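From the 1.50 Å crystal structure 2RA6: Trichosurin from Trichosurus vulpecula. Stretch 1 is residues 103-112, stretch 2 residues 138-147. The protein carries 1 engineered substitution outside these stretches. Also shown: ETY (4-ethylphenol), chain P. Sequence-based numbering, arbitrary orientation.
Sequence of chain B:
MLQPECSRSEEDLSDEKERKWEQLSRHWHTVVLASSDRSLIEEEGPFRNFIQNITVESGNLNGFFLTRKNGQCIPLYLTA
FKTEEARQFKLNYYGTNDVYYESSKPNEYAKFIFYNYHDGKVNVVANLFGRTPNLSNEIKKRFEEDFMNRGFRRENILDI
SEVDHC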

# COMPACT_ATOMS: atom_id res chain seq x y z
N SER B 103 -11.20 8.56 -4.49
CA SER B 103 -11.92 9.31 -5.53
C SER B 103 -12.40 10.66 -5.04
O SER B 103 -13.10 10.75 -4.04
CB SER B 103 -13.14 8.55 -6.07
OG SER B 103 -13.76 9.34 -7.09
N SER B 104 -12.03 11.70 -5.78
CA SER B 104 -12.43 13.06 -5.45
C SER B 104 -13.81 13.31 -6.07
O SER B 104 -14.50 14.26 -5.71
CB SER B 104 -11.41 14.06 -6.00
OG SER B 104 -11.28 13.97 -7.41
N LYS B 105 -14.18 12.45 -7.01
CA LYS B 105 -15.47 12.53 -7.70
C LYS B 105 -16.03 11.12 -7.79
O LYS B 105 -16.02 10.50 -8.86
CB LYS B 105 -15.29 13.14 -9.09
CG LYS B 105 -14.94 14.62 -9.07
CD LYS B 105 -14.80 15.19 -10.47
CE LYS B 105 -13.49 14.77 -11.11
NZ LYS B 105 -12.31 15.30 -10.37
N PRO B 106 -16.55 10.59 -6.67
CA PRO B 106 -17.12 9.25 -6.54
C PRO B 106 -18.17 8.82 -7.55
O PRO B 106 -18.32 7.62 -7.81
CB PRO B 106 -17.64 9.23 -5.10
CG PRO B 106 -17.99 10.66 -4.85
CD PRO B 106 -16.81 11.38 -5.45
N ASN B 107 -18.89 9.78 -8.12
CA ASN B 107 -19.92 9.46 -9.10
C ASN B 107 -19.37 9.49 -10.52
O ASN B 107 -20.05 9.07 -11.46
CB ASN B 107 -21.08 10.45 -8.99
CG ASN B 107 -22.33 9.97 -9.70
OD1 ASN B 107 -23.24 10.75 -9.98
ND2 ASN B 107 -22.39 8.67 -9.99
N GLU B 108 -18.15 9.99 -10.67
CA GLU B 108 -17.52 10.08 -11.98
C GLU B 108 -16.46 9.01 -12.21
O GLU B 108 -16.37 8.45 -13.30
CB GLU B 108 -16.90 11.47 -12.17
CG GLU B 108 -17.90 12.59 -12.42
CD GLU B 108 -17.23 13.92 -12.73
OE1 GLU B 108 -16.19 13.92 -13.43
OE2 GLU B 108 -17.74 14.98 -12.28
N TYR B 109 -15.65 8.73 -11.19
CA TYR B 109 -14.60 7.72 -11.33
C TYR B 109 -14.27 7.07 -10.00
O TYR B 109 -14.66 7.55 -8.94
CB TYR B 109 -13.32 8.36 -11.90
CG TYR B 109 -12.49 9.15 -10.89
CD1 TYR B 109 -11.50 8.53 -10.13
CD2 TYR B 109 -12.70 10.52 -10.71
CE1 TYR B 109 -10.74 9.25 -9.21
CE2 TYR B 109 -11.94 11.24 -9.79
CZ TYR B 109 -10.96 10.60 -9.04
OH TYR B 109 -10.22 11.31 -8.11
N ALA B 110 -13.56 5.95 -10.08
CA ALA B 110 -13.12 5.23 -8.90
C ALA B 110 -11.68 4.81 -9.14
O ALA B 110 -11.32 4.34 -10.22
CB ALA B 110 -13.99 4.00 -8.67
N LYS B 111 -10.85 5.00 -8.12
CA LYS B 111 -9.45 4.60 -8.20
C LYS B 111 -9.24 3.51 -7.16
O LYS B 111 -9.59 3.67 -5.99
CB LYS B 111 -8.55 5.79 -7.89
CG LYS B 111 -7.07 5.48 -7.88
CD LYS B 111 -6.26 6.72 -7.51
CE LYS B 111 -4.78 6.42 -7.41
NZ LYS B 111 -4.02 7.64 -7.03
N PHE B 112 -8.69 2.38 -7.59
CA PHE B 112 -8.41 1.29 -6.67
C PHE B 112 -6.94 0.94 -6.77
O PHE B 112 -6.44 0.65 -7.86
CB PHE B 112 -9.25 0.06 -7.01
CG PHE B 112 -10.67 0.14 -6.53
CD1 PHE B 112 -10.99 -0.14 -5.20
CD2 PHE B 112 -11.69 0.49 -7.40
CE1 PHE B 112 -12.31 -0.07 -4.75
CE2 PHE B 112 -13.01 0.56 -6.96
CZ PHE B 112 -13.31 0.27 -5.64
C8 ETY P . -11.18 -3.28 -8.39
C7 ETY P . -11.59 -3.27 -6.92
CG ETY P . -12.40 -4.46 -6.49
C3 ETY P . -11.78 -5.71 -6.23
C2 ETY P . -12.54 -6.83 -5.83
C5 ETY P . -13.81 -4.36 -6.34
C6 ETY P . -14.58 -5.48 -5.94
C1 ETY P . -13.94 -6.71 -5.69
O1 ETY P . -14.67 -7.79 -5.30
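Stretch 2 (138-147) EIKKRFEEDF

A helix packed beside a strand meets it through the residues that recur every three or four positions along one side, and trichosurin offers a compact example. Residues 138-147 are helical throughout, within a helix that extends beyond both ends of the stretch. In the other stretch a loop, 103-108, leads into the strand that begins at Y109. The helix and strand run in nearly the same direction, with 10° between their axes and a closest approach of 11.2 Å. The register is marked by two pairs, Y109 with I139 and K111 with F143, each with CA atoms 8.4 Å apart. Because alternate strand residues point the same way, Y109 and K111 both direct their CA-to-CB bonds toward the helix.

I139 gives up the most surface to the contact. Its CG2 methyl lies over one face of the Y109 ring, 4.3 Å from the ring centroid, in a CH-pi arrangement, while its CD1 comes within 3.8 Å of Y109 CD2 and equally within 3.8 Å of K105 CE. One aliphatic side chain thus touches both the loop and the start of the strand.

One helical turn beyond I139 stands F143, and against it K111 extends with all four chi angles t; K111 CG rests 4.0 Å from F143 CE1, at the edge of the phenylalanine ring. The ammonium end continues toward D146, but K111 NZ stays 4.3 Å from D146 OD2, too far for a salt bridge.

R142 covers nearly as much surface, reaching back to the loop. Its NH1 donates a weak hydrogen bond to S104 OG at 3.5 Å, and its NH2 lies 2.9 Å from Y109 OH at an angle too poor for hydrogen bonding. The like charges of R142 NH2 and K105 NZ approach to 3.7 Å. The firmer bond of this group lies within the first stretch, where S104 OG and Y109 OH are hydrogen-bonded at 2.9 Å.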

# COMPACT_ATOMS: atom_id res chain seq x y z
N GLU B 138 -8.23 15.16 -18.06
CA GLU B 138 -7.77 15.70 -16.79
C GLU B 138 -7.63 14.59 -15.75
O GLU B 138 -6.59 14.47 -15.10
CB GLU B 138 -8.76 16.76 -16.27
CG GLU B 138 -8.31 17.45 -14.98
CD GLU B 138 -9.40 18.32 -14.38
OE1 GLU B 138 -9.12 19.03 -13.40
OE2 GLU B 138 -10.54 18.28 -14.89
N ILE B 139 -8.67 13.78 -15.61
CA ILE B 139 -8.66 12.68 -14.64
C ILE B 139 -7.58 11.67 -14.98
O ILE B 139 -6.83 11.23 -14.10
CB ILE B 139 -10.03 11.98 -14.57
CG1 ILE B 139 -11.06 12.93 -13.95
CG2 ILE B 139 -9.94 10.70 -13.74
CD1 ILE B 139 -12.48 12.40 -13.96
N LYS B 140 -7.48 11.30 -16.26
CA LYS B 140 -6.47 10.32 -16.66
C LYS B 140 -5.06 10.87 -16.45
O LYS B 140 -4.17 10.14 -16.01
CB LYS B 140 -6.68 9.88 -18.11
CG LYS B 140 -7.97 9.08 -18.30
CD LYS B 140 -8.02 8.32 -19.62
CE LYS B 140 -8.09 9.24 -20.81
NZ LYS B 140 -8.31 8.45 -22.06
N LYS B 141 -4.87 12.15 -16.76
CA LYS B 141 -3.56 12.78 -16.60
C LYS B 141 -3.09 12.75 -15.16
O LYS B 141 -1.93 12.43 -14.87
CB LYS B 141 -3.61 14.24 -17.08
CG LYS B 141 -2.28 14.98 -16.97
CD LYS B 141 -2.43 16.44 -17.35
CE LYS B 141 -1.10 17.17 -17.26
NZ LYS B 141 -0.12 16.63 -18.24
N ARG B 142 -3.99 13.09 -14.24
CA ARG B 142 -3.65 13.10 -12.82
C ARG B 142 -3.31 11.68 -12.33
O ARG B 142 -2.32 11.49 -11.62
CB ARG B 142 -4.82 13.67 -12.02
CG ARG B 142 -4.56 13.82 -10.52
CD ARG B 142 -5.76 14.46 -9.83
NE ARG B 142 -6.99 13.73 -10.10
CZ ARG B 142 -8.18 14.05 -9.60
NH1 ARG B 142 -8.31 15.09 -8.79
NH2 ARG B 142 -9.25 13.33 -9.92
N PHE B 143 -4.11 10.71 -12.75
CA PHE B 143 -3.89 9.32 -12.36
C PHE B 143 -2.52 8.85 -12.85
O PHE B 143 -1.73 8.27 -12.10
CB PHE B 143 -4.97 8.43 -12.99
CG PHE B 143 -4.78 6.95 -12.74
CD1 PHE B 143 -5.18 6.37 -11.55
CD2 PHE B 143 -4.25 6.14 -13.74
CE1 PHE B 143 -5.05 4.99 -11.35
CE2 PHE B 143 -4.12 4.77 -13.56
CZ PHE B 143 -4.52 4.19 -12.36
N GLU B 144 -2.24 9.12 -14.12
CA GLU B 144 -0.98 8.72 -14.73
C GLU B 144 0.23 9.42 -14.13
O GLU B 144 1.26 8.78 -13.90
CB GLU B 144 -1.06 8.95 -16.25
CG GLU B 144 -1.90 7.87 -16.94
CD GLU B 144 -2.42 8.28 -18.29
OE1 GLU B 144 -1.72 9.04 -19.00
OE2 GLU B 144 -3.53 7.83 -18.66
N GLU B 145 0.11 10.71 -13.85
CA GLU B 145 1.22 11.45 -13.26
C GLU B 145 1.47 10.99 -11.83
O GLU B 145 2.62 10.89 -11.39
CB GLU B 145 0.93 12.95 -13.27
CG GLU B 145 0.77 13.52 -14.67
CD GLU B 145 0.67 15.03 -14.68
OE1 GLU B 145 -0.06 15.58 -13.83
OE2 GLU B 145 1.31 15.66 -15.55
N ASP B 146 0.40 10.69 -11.09
CA ASP B 146 0.57 10.23 -9.71
C ASP B 146 1.33 8.91 -9.71
O ASP B 146 2.14 8.65 -8.81
CB ASP B 146 -0.77 10.05 -9.01
CG ASP B 146 -1.42 11.36 -8.67
OD1 ASP B 146 -0.69 12.36 -8.50
OD2 ASP B 146 -2.66 11.40 -8.55
N PHE B 147 1.07 8.08 -10.71
CA PHE B 147 1.74 6.80 -10.82
C PHE B 147 3.22 7.03 -11.15
O PHE B 147 4.10 6.49 -10.47
CB PHE B 147 1.09 5.96 -11.92
CG PHE B 147 1.74 4.61 -12.11
CD1 PHE B 147 1.62 3.62 -11.14
CD2 PHE B 147 2.47 4.34 -13.26
CE1 PHE B 147 2.22 2.37 -11.32
CE2 PHE B 147 3.08 3.10 -13.44
CZ PHE B 147 2.96 2.12 -12.47